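Local coordinates for glycoside hydrolase family 88 protein (Bacteroides vulgatus, PDB 4Q88), which is of uncharacterised function but, as a member of glycoside hydrolase family 88, probably acts as a hydrolase on a glycosidic substrate, at residues Gln25-Met30 with Leu61-Asp66; Glu83-Ser86 with Pro92-Val95; Cys103-Ala108 with Met152-Asp157; Lys245-Cys250 with Gly255-Ser260; Tyr280-Gly285 with Asp294-Ile299. All coordinates share one frame; numbering follows the deposited sequence. Where two conformers were deposited one is given.

All five contacts belong to one helical domain with the (alpha/alpha)6 toroid of the six-hairpin glycosidases, and they close one after another along the chain. Interaction 1 joins helices 13-30 and 58-70; interaction 2 ties together the loop that leads from helix 58-70 to helix 103-113; interaction 3 packs helix 103-113 on helix 144-159. Interactions 1 and 3 touch where Ser64 meets Thr106, although their centres lie about 20 Å apart. Interactions 4 and 5, with centres about 13 Å apart, share a core in which Phe282 meets both Ile247 and Trp257. Interactions 2 and 4, about 35 Å between centres, lie on opposite sides of the chain's centre; the five contacts are thus spread round the toroid.

Interaction 1 (Gln25-Met30 with Leu61-Asp66); sequences QRYQSM and LQYSID
The side chain of Gln28 lies flat on one face of the Tyr63 ring, and this stack is the tight part of the contact. Gln28 CG sits over the middle of the ring, 3.6 Å from the centroid of the Tyr63 ring, while the amide carbon CD of Gln28 reaches Tyr63 CG at 3.5 Å; amide and ring planes differ by only 6°. Extended beyond CG (chi2 -173°), Gln28 runs antiparallel to the tyrosine side chain, which carries its amide back over Tyr63 CG and CB. Helices 13-30 and 58-70 thus meet through side chains in the toroid of helical hairpins of this clan, the nearest CA atoms, of Gln28 and Tyr63, being 7.6 Å apart. The amide NE2 of Gln28 is tied down by Tyr44 OH. The looser side lies toward the phenol ends: a single close pair, Tyr27 CE2 to Tyr63 OH at 3.6 Å, joins the side chains, which cross at about a right angle. There a water donates to Tyr63 OH at 2.5 Å and is weakly linked to Tyr27 OH, while Tyr63 OH also bonds His31 O.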
# COMPACT_ATOMS: atom_id res chain seq x y z
N GLN A 25 -18.81 -5.12 -3.61
CA GLN A 25 -19.75 -5.68 -4.59
C GLN A 25 -19.91 -4.81 -5.80
O GLN A 25 -19.95 -5.32 -6.90
CB GLN A 25 -21.08 -5.99 -3.96
CG GLN A 25 -20.91 -7.22 -3.10
CD GLN A 25 -22.08 -7.51 -2.21
OE1 GLN A 25 -23.18 -6.97 -2.39
NE2 GLN A 25 -21.85 -8.37 -1.22
N ARG A 26 -19.93 -3.50 -5.60
CA ARG A 26 -19.99 -2.57 -6.74
C ARG A 26 -18.80 -2.79 -7.64
O ARG A 26 -18.95 -2.93 -8.86
CB ARG A 26 -20.03 -1.13 -6.26
CG ARG A 26 -20.18 -0.09 -7.39
CD ARG A 26 -19.64 1.26 -6.99
NE ARG A 26 -19.20 2.07 -8.13
CZ ARG A 26 -17.93 2.19 -8.55
NH1 ARG A 26 -16.89 1.53 -7.96
NH2 ARG A 26 -17.68 2.99 -9.61
N TYR A 27 -17.60 -2.85 -7.05
CA TYR A 27 -16.41 -2.99 -7.88
C TYR A 27 -16.40 -4.33 -8.66
O TYR A 27 -16.18 -4.35 -9.87
CB TYR A 27 -15.13 -2.85 -7.02
CG TYR A 27 -13.92 -2.91 -7.86
CD1 TYR A 27 -13.46 -1.78 -8.51
CD2 TYR A 27 -13.26 -4.10 -8.06
CE1 TYR A 27 -12.37 -1.84 -9.34
CE2 TYR A 27 -12.17 -4.17 -8.90
CZ TYR A 27 -11.72 -3.03 -9.52
OH TYR A 27 -10.63 -3.07 -10.35
N GLN A 28 -16.70 -5.44 -7.97
CA GLN A 28 -16.65 -6.75 -8.61
C GLN A 28 -17.78 -6.95 -9.62
O GLN A 28 -17.60 -7.67 -10.61
CB GLN A 28 -16.64 -7.89 -7.58
CG GLN A 28 -15.38 -7.85 -6.72
CD GLN A 28 -15.20 -9.02 -5.79
OE1 GLN A 28 -15.98 -9.98 -5.80
NE2 GLN A 28 -14.13 -8.98 -5.01
N SER A 29 -18.93 -6.30 -9.41
CA SER A 29 -20.04 -6.43 -10.36
C SER A 29 -19.73 -5.65 -11.62
O SER A 29 -20.13 -6.05 -12.71
CB SER A 29 -21.37 -5.95 -9.74
OG SER A 29 -21.38 -4.54 -9.57
N MSE A 30 -18.99 -4.56 -11.48
CA MSE A 30 -18.67 -3.67 -12.60
C MSE A 30 -17.46 -4.09 -13.39
O MSE A 30 -17.35 -3.76 -14.56
CB MSE A 30 -18.37 -2.26 -12.12
CG MSE A 30 -19.62 -1.41 -11.89
SE MSE A 30 -19.03 0.35 -11.22
CE MSE A 30 -18.00 1.01 -12.77
N LEU A 61 -13.24 -14.35 -2.62
CA LEU A 61 -12.03 -15.15 -2.80
C LEU A 61 -11.89 -15.62 -4.26
O LEU A 61 -10.82 -15.57 -4.86
CB LEU A 61 -12.05 -16.37 -1.87
CG LEU A 61 -10.73 -17.14 -1.79
CD1 LEU A 61 -9.72 -16.25 -1.08
CD2 LEU A 61 -11.00 -18.46 -1.04
N GLN A 62 -13.00 -16.06 -4.83
CA GLN A 62 -12.99 -16.58 -6.18
C GLN A 62 -12.68 -15.46 -7.16
O GLN A 62 -12.10 -15.73 -8.22
CB GLN A 62 -14.37 -17.16 -6.55
CG GLN A 62 -14.33 -17.95 -7.86
CD GLN A 62 -13.43 -19.16 -7.74
OE1 GLN A 62 -13.48 -19.86 -6.74
NE2 GLN A 62 -12.60 -19.41 -8.73
N TYR A 63 -13.02 -14.22 -6.82
CA TYR A 63 -12.64 -13.09 -7.71
C TYR A 63 -11.11 -12.97 -7.83
O TYR A 63 -10.57 -12.77 -8.95
CB TYR A 63 -13.29 -11.80 -7.23
CG TYR A 63 -13.20 -10.62 -8.16
CD1 TYR A 63 -12.14 -9.73 -8.07
CD2 TYR A 63 -14.20 -10.34 -9.10
CE1 TYR A 63 -12.04 -8.64 -8.90
CE2 TYR A 63 -14.10 -9.24 -9.96
CZ TYR A 63 -13.00 -8.39 -9.85
OH TYR A 63 -12.87 -7.26 -10.63
N SER A 64 -10.41 -13.06 -6.71
CA SER A 64 -8.94 -13.05 -6.71
C SER A 64 -8.35 -14.30 -7.38
O SER A 64 -7.35 -14.22 -8.10
CB SER A 64 -8.36 -12.82 -5.31
OG SER A 64 -8.56 -11.46 -4.93
N ILE A 65 -8.94 -15.47 -7.16
CA ILE A 65 -8.44 -16.69 -7.77
C ILE A 65 -8.59 -16.58 -9.29
O ILE A 65 -7.69 -16.92 -10.03
CB ILE A 65 -9.20 -17.94 -7.26
CG1 ILE A 65 -8.86 -18.20 -5.79
CG2 ILE A 65 -8.91 -19.17 -8.14
CD1 ILE A 65 -9.79 -19.17 -5.09
N ASP A 66 -9.72 -16.05 -9.74
CA ASP A 66 -9.99 -15.94 -11.19
C ASP A 66 -8.99 -14.97 -11.81
O ASP A 66 -8.54 -15.16 -12.93
CB ASP A 66 -11.43 -15.47 -11.45
CG ASP A 66 -12.47 -16.54 -11.19
OD1 ASP A 66 -12.10 -17.70 -10.87
OD2 ASP A 66 -13.68 -16.18 -11.19
O HOH W 1 -10.83 -6.20 -11.73

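Interaction 2 (Glu83-Ser86 with Pro92-Val95); sequences EWRS and PEYV
Glu93 O accepts the backbone N-H of Arg85 at 2.9 Å, with 160° at the hydrogen, and the CA of Trp84 adds a C-H...O contact to the same oxygen at 3.3 Å. A weak bond from Val95 N to Glu93 O within its own turn makes this carbonyl the hub of the loop between helices 58-70 and 103-113. Beside it, Val95 sits on one face of the Trp84 indole: CG2 lies 3.6 Å from the centroid of the five-membered ring, 12° off its normal, and CG1 covers the six-membered part. Val95 CG1 is anti to the backbone N (chi1 180°), which spreads the two methyls along the indole. At Arg85, the most exposed residue of the contact, the side chain runs alongside Tyr94, Arg85 CD meeting Tyr94 CE1 at 3.7 Å. The Glu83 and Glu93 carboxylates bond Ser78 and Ser91, respectively. Across these two segments the hydrogen bond to Glu93 O and the Val95-indole contact therefore probably carry most of the cohesion, whereas Arg85 NE and Glu93 OE2, 5.1 Å apart, could add at most a modest electrostatic attraction.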
# COMPACT_ATOMS: atom_id res chain seq x y z
N GLU A 83 17.20 -10.06 -20.27
CA GLU A 83 16.51 -8.80 -20.63
C GLU A 83 15.70 -8.16 -19.49
O GLU A 83 15.06 -7.10 -19.69
CB GLU A 83 15.58 -8.97 -21.82
CG GLU A 83 14.24 -9.59 -21.52
CD GLU A 83 13.39 -9.79 -22.76
OE1 GLU A 83 13.64 -9.08 -23.77
OE2 GLU A 83 12.44 -10.61 -22.71
N TRP A 84 15.66 -8.80 -18.33
CA TRP A 84 14.81 -8.31 -17.25
C TRP A 84 15.23 -6.91 -16.78
O TRP A 84 16.42 -6.61 -16.63
CB TRP A 84 14.80 -9.28 -16.05
CG TRP A 84 14.07 -10.53 -16.31
CD1 TRP A 84 13.48 -10.93 -17.50
CD2 TRP A 84 13.77 -11.56 -15.36
NE1 TRP A 84 12.89 -12.14 -17.34
CE2 TRP A 84 13.06 -12.58 -16.06
CE3 TRP A 84 14.06 -11.75 -14.01
CZ2 TRP A 84 12.59 -13.73 -15.42
CZ3 TRP A 84 13.62 -12.91 -13.39
CH2 TRP A 84 12.89 -13.89 -14.09
N ARG A 85 14.24 -6.05 -16.65
CA ARG A 85 14.45 -4.66 -16.24
C ARG A 85 13.75 -4.37 -14.93
O ARG A 85 12.79 -5.06 -14.53
CB ARG A 85 13.92 -3.72 -17.30
CG ARG A 85 14.60 -3.88 -18.62
CD ARG A 85 14.37 -2.65 -19.47
NE ARG A 85 15.42 -2.62 -20.48
CZ ARG A 85 16.05 -1.53 -20.89
NH1 ARG A 85 15.72 -0.32 -20.43
NH2 ARG A 85 17.02 -1.66 -21.80
N SER A 86 14.27 -3.34 -14.24
CA SER A 86 13.76 -2.93 -12.95
C SER A 86 13.33 -1.46 -12.85
O SER A 86 13.04 -0.98 -11.76
CB SER A 86 14.81 -3.19 -11.89
OG SER A 86 15.96 -2.42 -12.14
N PRO A 92 6.54 -7.10 -21.30
CA PRO A 92 6.87 -8.29 -20.49
C PRO A 92 8.31 -8.37 -19.93
O PRO A 92 8.57 -9.25 -19.12
CB PRO A 92 6.61 -9.46 -21.49
CG PRO A 92 5.66 -8.88 -22.51
CD PRO A 92 6.10 -7.47 -22.67
N GLU A 93 9.23 -7.49 -20.31
CA GLU A 93 10.61 -7.60 -19.79
C GLU A 93 10.80 -6.93 -18.40
O GLU A 93 11.82 -7.11 -17.77
CB GLU A 93 11.64 -7.04 -20.73
CG GLU A 93 11.62 -5.57 -20.97
CD GLU A 93 10.73 -5.15 -22.12
OE1 GLU A 93 9.58 -5.65 -22.27
OE2 GLU A 93 11.19 -4.25 -22.85
N TYR A 94 9.79 -6.21 -17.95
CA TYR A 94 9.88 -5.43 -16.70
C TYR A 94 9.63 -6.27 -15.44
O TYR A 94 8.95 -5.82 -14.49
CB TYR A 94 8.96 -4.19 -16.82
CG TYR A 94 9.59 -3.21 -17.80
CD1 TYR A 94 10.52 -2.30 -17.37
CD2 TYR A 94 9.28 -3.23 -19.17
CE1 TYR A 94 11.13 -1.43 -18.26
CE2 TYR A 94 9.88 -2.36 -20.05
CZ TYR A 94 10.82 -1.50 -19.60
OH TYR A 94 11.41 -0.64 -20.48
N VAL A 95 10.24 -7.47 -15.43
CA VAL A 95 10.00 -8.50 -14.42
C VAL A 95 10.51 -8.08 -13.03
O VAL A 95 9.93 -8.48 -12.02
CB VAL A 95 10.63 -9.83 -14.82
CG1 VAL A 95 10.40 -10.89 -13.76
CG2 VAL A 95 10.08 -10.35 -16.16

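Interaction 3 (Cys103-Ala108 with Met152-Asp157); sequences CFQTYA and MVKMYD
Lys154, the residue with most surface buried here, lays its methylene chain against one turn of helix 103-113. Its CB meets Ala108 CB at 3.9 Å, and further out Lys154 CD approaches the backbone oxygen of Gln105 at 3.7 Å and Gln105 CB at 4.0 Å. The chain runs extended to CE and turns only at NZ (chi4 -66°), which forms a salt bridge with Asp109 and a hydrogen bond with Gln225. The aliphatic part of the lysine thus makes the interhelix contact, and its buried ammonium is paired beyond the two segments. Helices 103-113 and 144-159 run roughly parallel, the axes of the two segments 9.4 Å apart at closest approach and crossing at 29°, as alternate helices do in an (alpha/alpha)6 toroid. The nearest CA pair is Ala108 and Lys154, 6.3 Å apart, and the alanine methyl fits between Lys154 and the selenium of Met155, a selenomethionine, with Ala108 CB 4.2 Å from Met155 SE. Gln105 offers its CB and backbone to the lysine, while its amide turns to the first turn of helix 144-159, where NE2 donates to the carbonyls of Tyr146 and Met147. Met155 also touches Arg124 of helix 117-132 and Tyr164 of helix 163-179.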
# COMPACT_ATOMS: atom_id res chain seq x y z
N CYS A 103 1.51 -8.28 -7.33
CA CYS A 103 0.65 -9.41 -7.55
C CYS A 103 1.07 -10.62 -6.70
O CYS A 103 0.22 -11.43 -6.24
CB CYS A 103 0.55 -9.79 -9.03
SG CYS A 103 2.11 -10.27 -9.77
N PHE A 104 2.37 -10.77 -6.46
CA PHE A 104 2.89 -11.90 -5.67
C PHE A 104 2.36 -11.94 -4.23
O PHE A 104 2.34 -13.04 -3.59
CB PHE A 104 4.43 -11.92 -5.60
CG PHE A 104 5.15 -11.98 -6.92
CD1 PHE A 104 4.57 -12.45 -8.07
CD2 PHE A 104 6.50 -11.59 -6.98
CE1 PHE A 104 5.25 -12.49 -9.26
CE2 PHE A 104 7.19 -11.62 -8.16
CZ PHE A 104 6.58 -12.10 -9.31
N GLN A 105 1.94 -10.79 -3.70
CA GLN A 105 1.35 -10.77 -2.37
C GLN A 105 0.07 -11.61 -2.35
O GLN A 105 -0.15 -12.43 -1.46
CB GLN A 105 1.01 -9.33 -1.94
CG GLN A 105 2.22 -8.41 -1.87
CD GLN A 105 1.89 -7.04 -1.27
OE1 GLN A 105 0.99 -6.91 -0.46
NE2 GLN A 105 2.62 -6.02 -1.70
N THR A 106 -0.75 -11.40 -3.35
CA THR A 106 -2.02 -12.10 -3.45
C THR A 106 -1.80 -13.60 -3.83
O THR A 106 -2.51 -14.51 -3.31
CB THR A 106 -2.93 -11.37 -4.47
OG1 THR A 106 -3.31 -10.09 -3.92
CG2 THR A 106 -4.17 -12.14 -4.72
N TYR A 107 -0.80 -13.87 -4.68
CA TYR A 107 -0.50 -15.26 -5.04
C TYR A 107 -0.04 -16.02 -3.78
O TYR A 107 -0.50 -17.14 -3.54
CB TYR A 107 0.53 -15.41 -6.15
CG TYR A 107 0.23 -14.66 -7.44
CD1 TYR A 107 -1.07 -14.26 -7.76
CD2 TYR A 107 1.23 -14.39 -8.35
CE1 TYR A 107 -1.36 -13.63 -8.99
CE2 TYR A 107 0.96 -13.71 -9.54
CZ TYR A 107 -0.34 -13.36 -9.87
OH TYR A 107 -0.60 -12.71 -11.08
N ALA A 108 0.81 -15.41 -2.96
CA ALA A 108 1.20 -16.03 -1.68
C ALA A 108 0.02 -16.25 -0.73
O ALA A 108 -0.11 -17.33 -0.09
CB ALA A 108 2.25 -15.19 -0.98
N MSE A 152 8.20 -9.81 0.71
CA MSE A 152 9.33 -10.40 1.38
C MSE A 152 8.86 -11.22 2.58
O MSE A 152 9.34 -12.38 2.77
CB MSE A 152 10.41 -9.38 1.81
CG MSE A 152 10.90 -8.36 0.75
SE MSE A 152 11.51 -9.24 -0.88
CE MSE A 152 13.40 -9.34 -0.50
N VAL A 153 7.94 -10.67 3.40
CA VAL A 153 7.50 -11.40 4.60
C VAL A 153 6.56 -12.55 4.24
O VAL A 153 6.57 -13.60 4.93
CB VAL A 153 6.87 -10.49 5.69
CG1 VAL A 153 7.94 -9.55 6.25
CG2 VAL A 153 5.65 -9.71 5.19
N LYS A 154 5.75 -12.36 3.20
CA LYS A 154 4.81 -13.41 2.76
C LYS A 154 5.60 -14.59 2.18
O LYS A 154 5.26 -15.78 2.42
CB LYS A 154 3.79 -12.88 1.76
CG LYS A 154 2.77 -11.96 2.40
CD LYS A 154 1.85 -11.29 1.39
CE LYS A 154 0.92 -10.31 2.06
NZ LYS A 154 -0.05 -10.93 2.98
N MSE A 155 6.69 -14.30 1.47
CA MSE A 155 7.49 -15.39 0.83
C MSE A 155 8.30 -16.09 1.88
O MSE A 155 8.41 -17.34 1.85
CB MSE A 155 8.39 -14.94 -0.34
CG MSE A 155 7.60 -14.33 -1.53
SE MSE A 155 6.27 -15.57 -2.27
CE MSE A 155 7.56 -16.99 -2.72
N TYR A 156 8.85 -15.35 2.84
CA TYR A 156 9.49 -15.96 4.02
C TYR A 156 8.52 -16.88 4.74
O TYR A 156 8.89 -18.01 5.14
CB TYR A 156 10.07 -14.92 5.01
CG TYR A 156 10.67 -15.61 6.19
CD1 TYR A 156 11.96 -16.13 6.11
CD2 TYR A 156 9.91 -15.90 7.33
CE1 TYR A 156 12.52 -16.87 7.14
CE2 TYR A 156 10.47 -16.64 8.40
CZ TYR A 156 11.78 -17.11 8.30
OH TYR A 156 12.36 -17.83 9.31
N ASP A 157 7.29 -16.41 4.99
CA ASP A 157 6.33 -17.24 5.72
C ASP A 157 6.16 -18.62 5.06
O ASP A 157 6.08 -19.68 5.76
CB ASP A 157 4.97 -16.53 5.73
CG ASP A 157 3.92 -17.32 6.44
OD1 ASP A 157 4.16 -17.68 7.60
OD2 ASP A 157 2.89 -17.58 5.83

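Interaction 4 (Lys245-Cys250 with Gly255-Ser260); sequences KSIAAC and GYWTRS
Trp257 folds back onto the C-terminal end of helix 233-249, so that the loop leading toward helix 272-287 is fastened to the helix it has just left, within the helical toroid of this family. The polar link is the indole N-H: Trp257 NE1 donates to Ile247 O at 2.8 Å, nearly straight at 167°, with the oxygen close to the ring plane but NE1 standing above the carbonyl plane. The same oxygen accepts Cys250 N from the opposite face of that plane, so a last-turn carbonyl is gripped by two donors. A water adds a second bridge, donating to Cys250 O and accepting from Thr258 N. Apolar contact comes from Ile247 CG2, the branch anti to the backbone N, which reaches Trp257 CE2 at 3.7 Å, the side chains crossing at about a right angle. Phe278 and Phe282 of helix 272-287 also pack on both residues. The remaining contact is sulfur-aromatic: Cys250 SG lies at the edge of the indole, 4.9 Å from the centroid of its five-membered ring, and its closest ring atom is Trp257 CD1, 3.9 Å away.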
# COMPACT_ATOMS: atom_id res chain seq x y z
N LYS A 245 3.84 9.53 14.27
CA LYS A 245 3.86 10.81 14.92
C LYS A 245 3.96 11.97 13.84
O LYS A 245 3.23 13.01 13.94
CB LYS A 245 5.02 10.89 15.87
CG LYS A 245 4.99 12.13 16.72
CD LYS A 245 5.94 12.06 17.90
CE LYS A 245 5.76 13.29 18.78
NZ LYS A 245 6.83 13.36 19.82
N SER A 246 4.86 11.81 12.86
CA SER A 246 5.01 12.85 11.83
C SER A 246 3.76 13.01 10.96
O SER A 246 3.35 14.15 10.54
CB SER A 246 6.23 12.54 11.00
OG SER A 246 7.36 12.52 11.84
N ILE A 247 3.18 11.87 10.63
CA ILE A 247 1.94 11.88 9.83
C ILE A 247 0.81 12.54 10.65
O ILE A 247 0.05 13.38 10.15
CB ILE A 247 1.58 10.47 9.36
CG1 ILE A 247 2.63 9.92 8.39
CG2 ILE A 247 0.18 10.46 8.79
CD1 ILE A 247 2.54 8.41 8.23
N ALA A 248 0.64 12.12 11.90
CA ALA A 248 -0.42 12.71 12.71
C ALA A 248 -0.37 14.26 12.76
O ALA A 248 -1.41 14.96 12.63
CB ALA A 248 -0.41 12.11 14.11
N ALA A 249 0.84 14.76 12.87
CA ALA A 249 1.11 16.16 13.02
C ALA A 249 0.73 16.94 11.79
O ALA A 249 0.53 18.17 11.88
CB ALA A 249 2.59 16.39 13.34
N CYS A 250 0.58 16.31 10.63
CA CYS A 250 0.20 17.12 9.47
C CYS A 250 -1.21 16.80 8.91
O CYS A 250 -1.56 17.23 7.80
CB CYS A 250 1.27 17.08 8.39
SG CYS A 250 1.64 15.44 7.80
N GLY A 255 -9.74 16.04 8.49
CA GLY A 255 -9.38 14.63 8.70
C GLY A 255 -8.57 13.99 7.57
O GLY A 255 -8.03 12.92 7.76
N TYR A 256 -8.53 14.61 6.39
CA TYR A 256 -7.70 14.08 5.32
C TYR A 256 -6.29 14.66 5.40
O TYR A 256 -6.02 15.58 6.22
CB TYR A 256 -8.32 14.35 3.99
CG TYR A 256 -8.58 15.84 3.69
CD1 TYR A 256 -7.56 16.68 3.27
CD2 TYR A 256 -9.87 16.39 3.80
CE1 TYR A 256 -7.80 18.02 2.99
CE2 TYR A 256 -10.10 17.73 3.52
CZ TYR A 256 -9.08 18.52 3.13
OH TYR A 256 -9.39 19.84 2.85
N TRP A 257 -5.39 14.12 4.56
CA TRP A 257 -4.09 14.68 4.33
C TRP A 257 -4.02 15.22 2.91
O TRP A 257 -4.56 14.60 1.98
CB TRP A 257 -3.01 13.62 4.53
CG TRP A 257 -2.77 13.30 5.99
CD1 TRP A 257 -1.73 13.75 6.76
CD2 TRP A 257 -3.51 12.38 6.83
NE1 TRP A 257 -1.83 13.23 8.02
CE2 TRP A 257 -2.91 12.40 8.10
CE3 TRP A 257 -4.69 11.62 6.65
CZ2 TRP A 257 -3.39 11.63 9.18
CZ3 TRP A 257 -5.14 10.83 7.71
CH2 TRP A 257 -4.51 10.87 8.96
N THR A 258 -3.42 16.39 2.73
CA THR A 258 -3.23 16.94 1.38
C THR A 258 -2.06 16.30 0.62
O THR A 258 -1.10 15.77 1.23
CB THR A 258 -2.99 18.47 1.45
OG1 THR A 258 -1.92 18.78 2.36
CG2 THR A 258 -4.21 19.17 1.93
N ARG A 259 -2.11 16.39 -0.70
CA ARG A 259 -1.16 15.70 -1.53
C ARG A 259 0.32 16.08 -1.25
O ARG A 259 1.19 15.22 -1.36
CB ARG A 259 -1.51 15.96 -2.99
CG ARG A 259 -2.76 15.21 -3.47
CD ARG A 259 -3.24 15.85 -4.77
NE ARG A 259 -4.01 17.04 -4.49
CZ ARG A 259 -4.36 17.93 -5.40
NH1 ARG A 259 -4.11 17.69 -6.71
NH2 ARG A 259 -5.06 19.01 -5.03
N SER A 260 0.59 17.36 -0.95
CA SER A 260 1.86 17.78 -0.40
C SER A 260 1.64 17.96 1.08
O SER A 260 0.90 18.87 1.52
CB SER A 260 2.37 19.10 -1.06
OG SER A 260 3.68 19.37 -0.62
O HOH W 2 -1.69 17.17 5.09

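Interaction 5 (Tyr280-Gly285 with Asp294-Ile299); sequences YGFLWG and DIYSPI
This is an apolar, largely aromatic contact between consecutive helices, 272-287 and 293-311, of the helical toroid, and it is carried by Phe282, Tyr296 and Ile299. Phe282 points toward the second helix and has neighbours on it one turn apart. Its ring and that of Tyr296 are inclined by 25° but slid apart, with centroids 5.6 Å from each other, leaving little ring-on-ring overlap; the touch is between Phe282 CE1 and Tyr296 CD1 at 3.6 Å. Ile299 comes over one face of the phenylalanine: its CG2 stands 4.1 Å from the centroid of the Phe282 ring, 19° off the normal, and reaches Phe282 CE2 at 3.9 Å. That methyl is the branch anti to the backbone N, whereas CG1 is anti to the carbonyl carbon (chi1 -56°). Helix 293-311 is kinked at this point, where neither Pro298, which has no N-H, nor Ile299 N bonds to the turn before. Beyond these three residues, Phe216 of helix 209-225 meets Phe282 edge-to-face, and Ala244 of helix 233-249 packs on it too. With dispersion and a CH-pi contact as the interactions across this interface, cohesion here probably depends on shape fit and exclusion of water more than on directional bonds.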
# COMPACT_ATOMS: atom_id res chain seq x y z
N TYR A 280 -5.50 3.12 7.61
CA TYR A 280 -5.18 1.72 7.79
C TYR A 280 -4.04 1.54 8.74
O TYR A 280 -4.09 0.75 9.73
CB TYR A 280 -4.86 1.02 6.44
CG TYR A 280 -4.29 -0.37 6.63
CD1 TYR A 280 -5.08 -1.41 7.16
CD2 TYR A 280 -2.95 -0.64 6.37
CE1 TYR A 280 -4.54 -2.68 7.38
CE2 TYR A 280 -2.41 -1.94 6.61
CZ TYR A 280 -3.21 -2.93 7.09
OH TYR A 280 -2.68 -4.17 7.32
N GLY A 281 -2.97 2.28 8.51
CA GLY A 281 -1.78 2.11 9.32
C GLY A 281 -2.01 2.49 10.78
O GLY A 281 -1.56 1.77 11.71
N PHE A 282 -2.76 3.57 11.01
CA PHE A 282 -3.00 4.03 12.38
C PHE A 282 -3.91 3.00 13.11
O PHE A 282 -3.65 2.62 14.23
CB PHE A 282 -3.69 5.39 12.38
CG PHE A 282 -2.76 6.56 12.10
CD1 PHE A 282 -1.77 6.86 12.99
CD2 PHE A 282 -2.95 7.37 11.02
CE1 PHE A 282 -0.94 7.94 12.80
CE2 PHE A 282 -2.13 8.49 10.85
CZ PHE A 282 -1.11 8.74 11.72
N LEU A 283 -4.96 2.56 12.43
CA LEU A 283 -5.89 1.58 13.05
C LEU A 283 -5.12 0.28 13.36
O LEU A 283 -5.26 -0.27 14.47
CB LEU A 283 -7.06 1.33 12.12
CG LEU A 283 -8.08 2.46 12.00
CD1 LEU A 283 -8.94 2.17 10.78
CD2 LEU A 283 -8.91 2.61 13.29
N TRP A 284 -4.33 -0.23 12.41
CA TRP A 284 -3.53 -1.46 12.62
C TRP A 284 -2.58 -1.29 13.84
O TRP A 284 -2.50 -2.15 14.75
CB TRP A 284 -2.73 -1.86 11.36
CG TRP A 284 -2.03 -3.13 11.60
CD1 TRP A 284 -2.55 -4.38 11.47
CD2 TRP A 284 -0.72 -3.29 12.14
NE1 TRP A 284 -1.63 -5.32 11.84
CE2 TRP A 284 -0.52 -4.67 12.33
CE3 TRP A 284 0.27 -2.39 12.57
CZ2 TRP A 284 0.66 -5.19 12.86
CZ3 TRP A 284 1.47 -2.93 13.09
CH2 TRP A 284 1.62 -4.29 13.24
N GLY A 285 -1.88 -0.15 13.85
CA GLY A 285 -0.96 0.18 14.95
C GLY A 285 -1.63 0.22 16.32
O GLY A 285 -1.08 -0.29 17.28
N ASP A 294 -4.98 6.43 23.14
CA ASP A 294 -5.51 7.71 23.51
C ASP A 294 -4.94 8.82 22.60
O ASP A 294 -5.65 9.72 22.20
CB ASP A 294 -5.20 8.00 24.98
CG ASP A 294 -5.95 7.07 25.93
OD1 ASP A 294 -7.10 6.67 25.62
OD2 ASP A 294 -5.38 6.76 26.99
N ILE A 295 -3.66 8.71 22.25
CA ILE A 295 -3.03 9.70 21.39
C ILE A 295 -3.56 9.61 19.96
O ILE A 295 -3.92 10.61 19.35
CB ILE A 295 -1.50 9.53 21.40
CG1 ILE A 295 -0.97 9.95 22.76
CG2 ILE A 295 -0.86 10.35 20.25
CD1 ILE A 295 0.49 9.61 22.97
N TYR A 296 -3.65 8.41 19.43
CA TYR A 296 -3.97 8.24 18.01
C TYR A 296 -5.44 8.02 17.71
O TYR A 296 -5.81 8.13 16.56
CB TYR A 296 -3.12 7.17 17.36
CG TYR A 296 -1.68 7.61 17.30
CD1 TYR A 296 -1.26 8.54 16.36
CD2 TYR A 296 -0.77 7.16 18.22
CE1 TYR A 296 0.04 9.01 16.35
CE2 TYR A 296 0.54 7.60 18.20
CZ TYR A 296 0.93 8.55 17.25
OH TYR A 296 2.22 8.95 17.24
N SER A 297 -6.27 7.69 18.71
CA SER A 297 -7.71 7.46 18.40
C SER A 297 -8.40 8.76 17.84
O SER A 297 -9.14 8.68 16.91
CB SER A 297 -8.46 6.71 19.56
OG SER A 297 -8.01 5.35 19.75
N PRO A 298 -8.08 9.96 18.31
CA PRO A 298 -8.62 11.18 17.68
C PRO A 298 -8.24 11.39 16.19
O PRO A 298 -9.02 11.92 15.38
CB PRO A 298 -8.04 12.31 18.51
CG PRO A 298 -7.66 11.67 19.81
CD PRO A 298 -7.30 10.26 19.52
N ILE A 299 -7.02 10.99 15.86
CA ILE A 299 -6.55 11.08 14.46
C ILE A 299 -7.40 10.13 13.59
O ILE A 299 -7.86 10.50 12.49
CB ILE A 299 -5.05 10.67 14.38
CG1 ILE A 299 -4.21 11.52 15.31
CG2 ILE A 299 -4.52 10.70 12.95
CD1 ILE A 299 -4.20 13.01 15.06